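Local coordinates for rhamnogalacturonan endolyase YesW (Bacillus subtilis, PDB 2ZUX), which cleaves the rhamnogalacturonan backbone of plant cell-wall pectin internally by elimination, a calcium- or manganese-dependent reaction that releases oligosaccharides, at residues 138-150 against 215-227. Residues are numbered along the deposited sequence; the frame is centred on the assembly and turned at random.
Sequences NSKDNSQDGYTGD and ADYRNEQGRVLSG. With RAM (alpha-L-rhamnopyranose), chain O.
Two loops of the beta-propeller, one joining strands 129-136 and 152-156 and the other strands 193-198 and 230-235, meet beside a rhamnose-binding site. At one end Arg223 of the second loop reaches the type I turn Asp141 to Gln144. Arginine suits this place because its several N-H groups serve a carbonyl and a carboxylate at once. Its chain runs straight from CG to NE, and Arg223 NH1 and NH2 both hold Asn142 O, NH1 at 2.8 Å. Arg223 NE and NH2 converge side-on on Asp145 OD1, NH2 at 2.9 Å in a salt bridge; this one oxygen lies in the guanidinium plane while the carboxylate is turned 81° to it. Gln221 NE2 joins them at Asp145 OD1, 3.0 Å away, from above the carboxylate plane. Were Arg223 replaced by alanine, Asp145 would probably lose the countercharge this arginine supplies, and Asn142 O both guanidinium donors. In the middle, Gly146 N gives Gln221 O a 2.7 Å hydrogen bond. Tyr147 offers a flat face to Gly222 CA, a CH-pi contact, and its hydroxyl to a water bound to Arg218 O. Gly222 must be small: its phi is positive, and a CB would collide with the Gly146-Tyr147 backbone. Bent at chi3 (-67°), Arg218 turns its guanidinium to Asp216 and sends NH1 to rhamnose O4 at 2.8 Å; another water links Arg218 NH1 to Thr148 O. Asp150 OD1 accepts from the sugar O1 at 2.7 Å. Each loop thus lends one polar side chain to the same rhamnose, Asp150 as acceptor and Arg218 as donor.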
ATOM      1  N   ASN A 138      17.623  13.180   8.889  1.00 12.59           N
ATOM      2  CA  ASN A 138      18.099  12.560  10.124  1.00 12.14           C
ATOM      3  C   ASN A 138      17.084  11.607  10.757  1.00 12.03           C
ATOM      4  O   ASN A 138      17.167  11.318  11.941  1.00 11.91           O
ATOM      5  CB  ASN A 138      18.539  13.626  11.136  1.00 12.44           C
ATOM      6  CG  ASN A 138      17.426  14.594  11.493  1.00 12.60           C
ATOM      7  OD1 ASN A 138      16.294  14.476  11.017  1.00 12.88           O
ATOM      8  ND2 ASN A 138      17.750  15.573  12.337  1.00 13.55           N
ATOM      9  N   SER A 139      16.128  11.120   9.970  1.00 11.14           N
ATOM     10  CA  SER A 139      15.171  10.135  10.485  1.00 11.34           C
ATOM     11  C   SER A 139      15.919   8.900  10.988  1.00 11.48           C
ATOM     12  O   SER A 139      17.038   8.612  10.548  1.00 11.93           O
ATOM     13  CB  SER A 139      14.143   9.766   9.420  1.00 11.33           C
ATOM     14  OG  SER A 139      14.755   9.169   8.291  1.00 11.63           O
ATOM     15  N   LYS A 140      15.303   8.181  11.923  1.00 11.23           N
ATOM     16  CA  LYS A 140      16.017   7.173  12.703  1.00 11.37           C
ATOM     17  C   LYS A 140      15.329   5.823  12.728  1.00 11.37           C
ATOM     18  O   LYS A 140      14.098   5.742  12.864  1.00 11.31           O
ATOM     19  CB  LYS A 140      16.168   7.653  14.150  1.00 11.80           C
ATOM     20  CG  LYS A 140      17.104   8.848  14.342  1.00 13.60           C
ATOM     21  CD  LYS A 140      18.568   8.424  14.264  1.00 15.12           C
ATOM     22  CE  LYS A 140      19.512   9.625  14.293  1.00 16.95           C
ATOM     23  NZ  LYS A 140      19.540  10.317  12.978  1.00 18.53           N
ATOM     24  N   ASP A 141      16.133   4.766  12.625  1.00 11.10           N
ATOM     25  CA  ASP A 141      15.682   3.447  13.025  1.00 11.28           C
ATOM     26  C   ASP A 141      15.528   3.414  14.545  1.00 11.03           C
ATOM     27  O   ASP A 141      16.189   4.166  15.262  1.00 10.97           O
ATOM     28  CB  ASP A 141      16.663   2.365  12.586  1.00 11.46           C
ATOM     29  CG  ASP A 141      16.177   0.981  12.949  1.00 12.16           C
ATOM     30  OD1 ASP A 141      15.166   0.545  12.359  1.00 12.39           O
ATOM     31  OD2 ASP A 141      16.785   0.344  13.833  1.00 13.26           O
ATOM     32  N   ASN A 142      14.663   2.533  15.034  1.00 11.27           N
ATOM     33  CA  ASN A 142      14.433   2.392  16.472  1.00 11.30           C
ATOM     34  C   ASN A 142      15.686   2.013  17.260  1.00 11.70           C
ATOM     35  O   ASN A 142      15.759   2.267  18.467  1.00 12.38           O
ATOM     36  CB  ASN A 142      13.337   1.360  16.741  1.00 11.21           C
ATOM     37  CG  ASN A 142      11.962   1.835  16.318  1.00 10.56           C
ATOM     38  OD1 ASN A 142      11.000   1.755  17.091  1.00 12.46           O
ATOM     39  ND2 ASN A 142      11.856   2.329  15.099  1.00 10.44           N
ATOM     40  N   SER A 143      16.656   1.396  16.583  1.00 11.77           N
ATOM     41  CA  SER A 143      17.911   1.023  17.238  1.00 12.14           C
ATOM     42  C   SER A 143      18.864   2.197  17.439  1.00 12.37           C
ATOM     43  O   SER A 143      19.853   2.059  18.159  1.00 12.91           O
ATOM     44  CB  SER A 143      18.622  -0.076  16.450  1.00 12.35           C
ATOM     45  OG  SER A 143      19.061   0.426  15.205  1.00 13.46           O
ATOM     46  N   GLN A 144      18.580   3.332  16.803  1.00 12.49           N
ATOM     47  CA  GLN A 144      19.493   4.480  16.805  1.00 12.72           C
ATOM     48  C   GLN A 144      19.026   5.601  17.714  1.00 13.32           C
ATOM     49  O   GLN A 144      17.852   5.961  17.708  1.00 13.74           O
ATOM     50  CB  GLN A 144      19.617   5.040  15.399  1.00 12.48           C
ATOM     51  CG  GLN A 144      20.147   4.074  14.377  1.00 13.66           C
ATOM     52  CD  GLN A 144      20.116   4.673  12.996  1.00 15.34           C
ATOM     53  OE1 GLN A 144      19.042   4.938  12.443  1.00 14.34           O
ATOM     54  NE2 GLN A 144      21.294   4.918  12.430  1.00 18.80           N
ATOM     55  N   ASP A 145      19.957   6.167  18.477  1.00 13.45           N
ATOM     56  CA  ASP A 145      19.675   7.358  19.272  1.00 13.83           C
ATOM     57  C   ASP A 145      19.913   8.611  18.424  1.00 13.84           C
ATOM     58  O   ASP A 145      20.715   8.602  17.478  1.00 15.26           O
ATOM     59  CB  ASP A 145      20.549   7.393  20.536  1.00 14.15           C
ATOM     60  CG  ASP A 145      20.330   6.178  21.453  1.00 14.98           C
ATOM     61  OD1 ASP A 145      19.176   5.683  21.539  1.00 14.27           O
ATOM     62  OD2 ASP A 145      21.310   5.707  22.089  1.00 16.25           O
ATOM     63  N   GLY A 146      19.194   9.678  18.757  1.00 13.35           N
ATOM     64  CA  GLY A 146      19.399  10.974  18.116  1.00 13.35           C
ATOM     65  C   GLY A 146      18.093  11.678  17.815  1.00 13.33           C
ATOM     66  O   GLY A 146      17.064  11.038  17.595  1.00 13.02           O
ATOM     67  N   TYR A 147      18.143  13.006  17.799  1.00 12.88           N
ATOM     68  CA  TYR A 147      16.987  13.840  17.504  1.00 13.36           C
ATOM     69  C   TYR A 147      16.621  13.790  16.030  1.00 13.10           C
ATOM     70  O   TYR A 147      17.493  13.630  15.174  1.00 13.43           O
ATOM     71  CB  TYR A 147      17.272  15.288  17.904  1.00 14.02           C
ATOM     72  CG  TYR A 147      17.310  15.533  19.397  1.00 14.69           C
ATOM     73  CD1 TYR A 147      16.178  15.968  20.082  1.00 15.13           C
ATOM     74  CD2 TYR A 147      18.484  15.346  20.122  1.00 17.90           C
ATOM     75  CE1 TYR A 147      16.208  16.210  21.461  1.00 16.01           C
ATOM     76  CE2 TYR A 147      18.522  15.573  21.496  1.00 18.34           C
ATOM     77  CZ  TYR A 147      17.388  16.012  22.157  1.00 16.60           C
ATOM     78  OH  TYR A 147      17.440  16.244  23.518  1.00 17.20           O
ATOM     79  N   THR A 148      15.331  13.947  15.733  1.00 12.26           N
ATOM     80  CA  THR A 148      14.866  13.954  14.344  1.00 12.56           C
ATOM     81  C   THR A 148      14.097  15.228  14.026  1.00 12.10           C
ATOM     82  O   THR A 148      13.502  15.837  14.914  1.00 12.84           O
ATOM     83  CB  THR A 148      13.952  12.739  14.024  1.00 12.25           C
ATOM     84  OG1 THR A 148      12.781  12.763  14.858  1.00 12.49           O
ATOM     85  CG2 THR A 148      14.690  11.431  14.235  1.00 12.43           C
ATOM     86  N   GLY A 149      14.112  15.637  12.761  1.00 12.05           N
ATOM     87  CA  GLY A 149      13.244  16.715  12.311  1.00 11.79           C
ATOM     88  C   GLY A 149      11.777  16.311  12.315  1.00 11.73           C
ATOM     89  O   GLY A 149      11.447  15.115  12.395  1.00 11.59           O
ATOM     90  N   ASP A 150      10.895  17.305  12.226  1.00 11.66           N
ATOM     91  CA  ASP A 150       9.453  17.081  12.177  1.00 11.53           C
ATOM     92  C   ASP A 150       9.056  16.211  10.995  1.00 11.42           C
ATOM     93  O   ASP A 150       9.629  16.325   9.911  1.00 11.34           O
ATOM     94  CB  ASP A 150       8.708  18.415  12.033  1.00 11.73           C
ATOM     95  CG  ASP A 150       8.713  19.257  13.301  1.00 13.19           C
ATOM     96  OD1 ASP A 150       8.933  18.717  14.409  1.00 13.81           O
ATOM     97  OD2 ASP A 150       8.451  20.475  13.165  1.00 14.31           O
ATOM     98  N   ALA A 215       4.348  21.377  25.102  1.00 15.19           N
ATOM     99  CA  ALA A 215       4.934  20.239  25.816  1.00 14.90           C
ATOM    100  C   ALA A 215       6.033  19.593  24.982  1.00 14.55           C
ATOM    101  O   ALA A 215       5.882  19.412  23.776  1.00 15.01           O
ATOM    102  CB  ALA A 215       3.858  19.225  26.153  1.00 15.11           C
ATOM    103  N   ASP A 216       7.152  19.279  25.628  1.00 14.24           N
ATOM    104  CA  ASP A 216       8.288  18.673  24.950  1.00 13.92           C
ATOM    105  C   ASP A 216       8.686  17.410  25.699  1.00 13.66           C
ATOM    106  O   ASP A 216       9.291  17.475  26.774  1.00 14.48           O
ATOM    107  CB  ASP A 216       9.458  19.661  24.886  1.00 13.98           C
ATOM    108  CG  ASP A 216      10.614  19.163  24.037  1.00 14.99           C
ATOM    109  OD1 ASP A 216      10.615  17.973  23.641  1.00 14.27           O
ATOM    110  OD2 ASP A 216      11.534  19.972  23.763  1.00 16.20           O
ATOM    111  N   TYR A 217       8.331  16.262  25.135  1.00 13.31           N
ATOM    112  CA  TYR A 217       8.612  14.977  25.765  1.00 12.95           C
ATOM    113  C   TYR A 217       9.784  14.254  25.124  1.00 12.94           C
ATOM    114  O   TYR A 217       9.979  13.065  25.367  1.00 13.10           O
ATOM    115  CB  TYR A 217       7.364  14.093  25.749  1.00 13.20           C
ATOM    116  CG  TYR A 217       6.259  14.631  26.618  1.00 13.67           C
ATOM    117  CD1 TYR A 217       6.349  14.567  28.003  1.00 14.83           C
ATOM    118  CD2 TYR A 217       5.123  15.207  26.056  1.00 13.94           C
ATOM    119  CE1 TYR A 217       5.346  15.061  28.809  1.00 14.72           C
ATOM    120  CE2 TYR A 217       4.108  15.709  26.852  1.00 14.16           C
ATOM    121  CZ  TYR A 217       4.225  15.630  28.233  1.00 14.30           C
ATOM    122  OH  TYR A 217       3.223  16.129  29.033  1.00 15.32           O
ATOM    123  N   ARG A 218      10.578  14.961  24.323  1.00 12.66           N
ATOM    124  CA  ARG A 218      11.802  14.369  23.781  1.00 12.98           C
ATOM    125  C   ARG A 218      12.810  14.188  24.904  1.00 13.38           C
ATOM    126  O   ARG A 218      13.107  15.137  25.646  1.00 14.10           O
ATOM    127  CB  ARG A 218      12.414  15.251  22.696  1.00 12.84           C
ATOM    128  CG  ARG A 218      11.569  15.384  21.439  1.00 12.79           C
ATOM    129  CD  ARG A 218      12.166  16.399  20.483  1.00 13.09           C
ATOM    130  NE  ARG A 218      12.103  17.755  21.037  1.00 14.26           N
ATOM    131  CZ  ARG A 218      12.534  18.845  20.405  1.00 14.32           C
ATOM    132  NH1 ARG A 218      13.063  18.763  19.189  1.00 15.03           N
ATOM    133  NH2 ARG A 218      12.430  20.029  20.999  1.00 16.28           N
ATOM    134  N   ASN A 219      13.327  12.972  25.049  1.00 13.59           N
ATOM    135  CA  ASN A 219      14.408  12.751  26.000  1.00 13.89           C
ATOM    136  C   ASN A 219      15.748  13.032  25.333  1.00 14.18           C
ATOM    137  O   ASN A 219      15.800  13.434  24.170  1.00 14.44           O
ATOM    138  CB  ASN A 219      14.314  11.369  26.671  1.00 14.48           C
ATOM    139  CG  ASN A 219      14.797  10.234  25.795  1.00 14.19           C
ATOM    140  OD1 ASN A 219      15.156  10.411  24.637  1.00 13.57           O
ATOM    141  ND2 ASN A 219      14.813   9.036  26.373  1.00 16.81           N
ATOM    142  N   GLU A 220      16.839  12.849  26.069  1.00 14.56           N
ATOM    143  CA  GLU A 220      18.150  13.198  25.537  1.00 14.92           C
ATOM    144  C   GLU A 220      18.610  12.248  24.424  1.00 15.13           C
ATOM    145  O   GLU A 220      19.584  12.537  23.736  1.00 15.61           O
ATOM    146  CB  GLU A 220      19.187  13.249  26.657  1.00 15.20           C
ATOM    147  CG  GLU A 220      19.408  11.903  27.309  1.00 14.95           C
ATOM    148  CD  GLU A 220      20.232  11.965  28.575  1.00 15.19           C
ATOM    149  OE1 GLU A 220      20.136  12.963  29.326  1.00 15.42           O
ATOM    150  OE2 GLU A 220      20.958  10.994  28.814  1.00 15.69           O
ATOM    151  N   GLN A 221      17.910  11.120  24.259  1.00 14.91           N
ATOM    152  CA  GLN A 221      18.150  10.201  23.141  1.00 14.66           C
ATOM    153  C   GLN A 221      17.420  10.662  21.872  1.00 13.83           C
ATOM    154  O   GLN A 221      17.510   9.997  20.843  1.00 13.36           O
ATOM    155  CB  GLN A 221      17.647   8.785  23.459  1.00 15.08           C
ATOM    156  CG  GLN A 221      18.234   8.056  24.661  1.00 14.90           C
ATOM    157  CD  GLN A 221      17.469   6.772  24.919  1.00 15.07           C
ATOM    158  OE1 GLN A 221      16.496   6.754  25.675  1.00 15.38           O
ATOM    159  NE2 GLN A 221      17.868   5.705  24.244  1.00 14.87           N
ATOM    160  N   GLY A 222      16.676  11.763  21.947  1.00 13.31           N
ATOM    161  CA  GLY A 222      15.825  12.193  20.830  1.00 13.21           C
ATOM    162  C   GLY A 222      14.634  11.277  20.607  1.00 12.54           C
ATOM    163  O   GLY A 222      14.058  11.250  19.513  1.00 12.62           O
ATOM    164  N   ARG A 223      14.267  10.520  21.640  1.00 11.99           N
ATOM    165  CA  ARG A 223      13.118   9.626  21.583  1.00 12.00           C
ATOM    166  C   ARG A 223      12.014  10.221  22.431  1.00 12.39           C
ATOM    167  O   ARG A 223      12.275  11.027  23.328  1.00 13.19           O
ATOM    168  CB  ARG A 223      13.497   8.252  22.125  1.00 11.98           C
ATOM    169  CG  ARG A 223      14.591   7.551  21.348  1.00 11.96           C
ATOM    170  CD  ARG A 223      15.077   6.355  22.131  1.00 11.49           C
ATOM    171  NE  ARG A 223      16.200   5.685  21.491  1.00 12.43           N
ATOM    172  CZ  ARG A 223      16.082   4.708  20.598  1.00 12.11           C
ATOM    173  NH1 ARG A 223      14.876   4.278  20.216  1.00 12.49           N
ATOM    174  NH2 ARG A 223      17.170   4.138  20.095  1.00 13.35           N
ATOM    175  N   VAL A 224      10.777   9.837  22.150  1.00 11.98           N
ATOM    176  CA  VAL A 224       9.642  10.340  22.902  1.00 12.40           C
ATOM    177  C   VAL A 224       9.023   9.163  23.630  1.00 12.27           C
ATOM    178  O   VAL A 224       8.209   8.429  23.065  1.00 11.92           O
ATOM    179  CB  VAL A 224       8.632  11.074  21.989  1.00 12.09           C
ATOM    180  CG1 VAL A 224       7.491  11.650  22.815  1.00 12.76           C
ATOM    181  CG2 VAL A 224       9.341  12.182  21.204  1.00 12.71           C
ATOM    182  N   LEU A 225       9.449   8.987  24.878  1.00 12.05           N
ATOM    183  CA  LEU A 225       9.157   7.793  25.658  1.00 12.46           C
ATOM    184  C   LEU A 225       8.285   8.081  26.873  1.00 12.87           C
ATOM    185  O   LEU A 225       8.140   7.237  27.760  1.00 13.52           O
ATOM    186  CB  LEU A 225      10.473   7.132  26.086  1.00 12.32           C
ATOM    187  CG  LEU A 225      11.445   6.721  24.972  1.00 12.30           C
ATOM    188  CD1 LEU A 225      12.724   6.122  25.561  1.00 12.55           C
ATOM    189  CD2 LEU A 225      10.806   5.747  23.986  1.00 13.63           C
ATOM    190  N   SER A 226       7.696   9.275  26.902  1.00 13.33           N
ATOM    191  CA  SER A 226       6.818   9.683  27.995  1.00 13.78           C
ATOM    192  C   SER A 226       5.802  10.686  27.459  1.00 13.32           C
ATOM    193  O   SER A 226       5.926  11.171  26.326  1.00 13.28           O
ATOM    194  CB  SER A 226       7.615  10.309  29.139  1.00 14.56           C
ATOM    195  OG  SER A 226       8.310  11.433  28.666  1.00 16.27           O
ATOM    196  N   GLY A 227       4.803  10.998  28.278  1.00 13.25           N
ATOM    197  CA  GLY A 227       3.767  11.949  27.897  1.00 13.18           C
ATOM    198  C   GLY A 227       2.587  11.286  27.216  1.00 12.95           C
ATOM    199  O   GLY A 227       2.650  10.104  26.854  1.00 13.14           O
TER
HETATM  200  C1  RAM O 641      10.203  21.513  15.624  1.00 21.31           C
HETATM  201  C2  RAM O 641      10.454  22.690  16.564  1.00 22.98           C
HETATM  202  C3  RAM O 641      11.470  22.300  17.636  1.00 22.98           C
HETATM  203  C4  RAM O 641      12.723  21.681  17.017  1.00 22.12           C
HETATM  204  C5  RAM O 641      12.344  20.518  16.094  1.00 21.68           C
HETATM  205  C6  RAM O 641      13.558  19.918  15.390  1.00 21.91           C
HETATM  206  O1  RAM O 641       9.473  20.509  16.298  1.00 20.32           O
HETATM  207  O2  RAM O 641      10.939  23.781  15.808  1.00 24.86           O
HETATM  208  O3  RAM O 641      11.827  23.436  18.393  1.00 23.88           O
HETATM  209  O4  RAM O 641      13.604  21.265  18.042  1.00 20.54           O
HETATM  210  O5  RAM O 641      11.423  20.982  15.120  1.00 21.00           O
HETATM  211  O   HOH W   1      15.225  16.782  24.832  1.00 19.48           O
HETATM  212  O   HOH W   2      13.643  13.706  18.212  1.00 13.15           O
HETATM  213  O   HOH W   3      13.916  16.485  17.587  1.00 17.16           O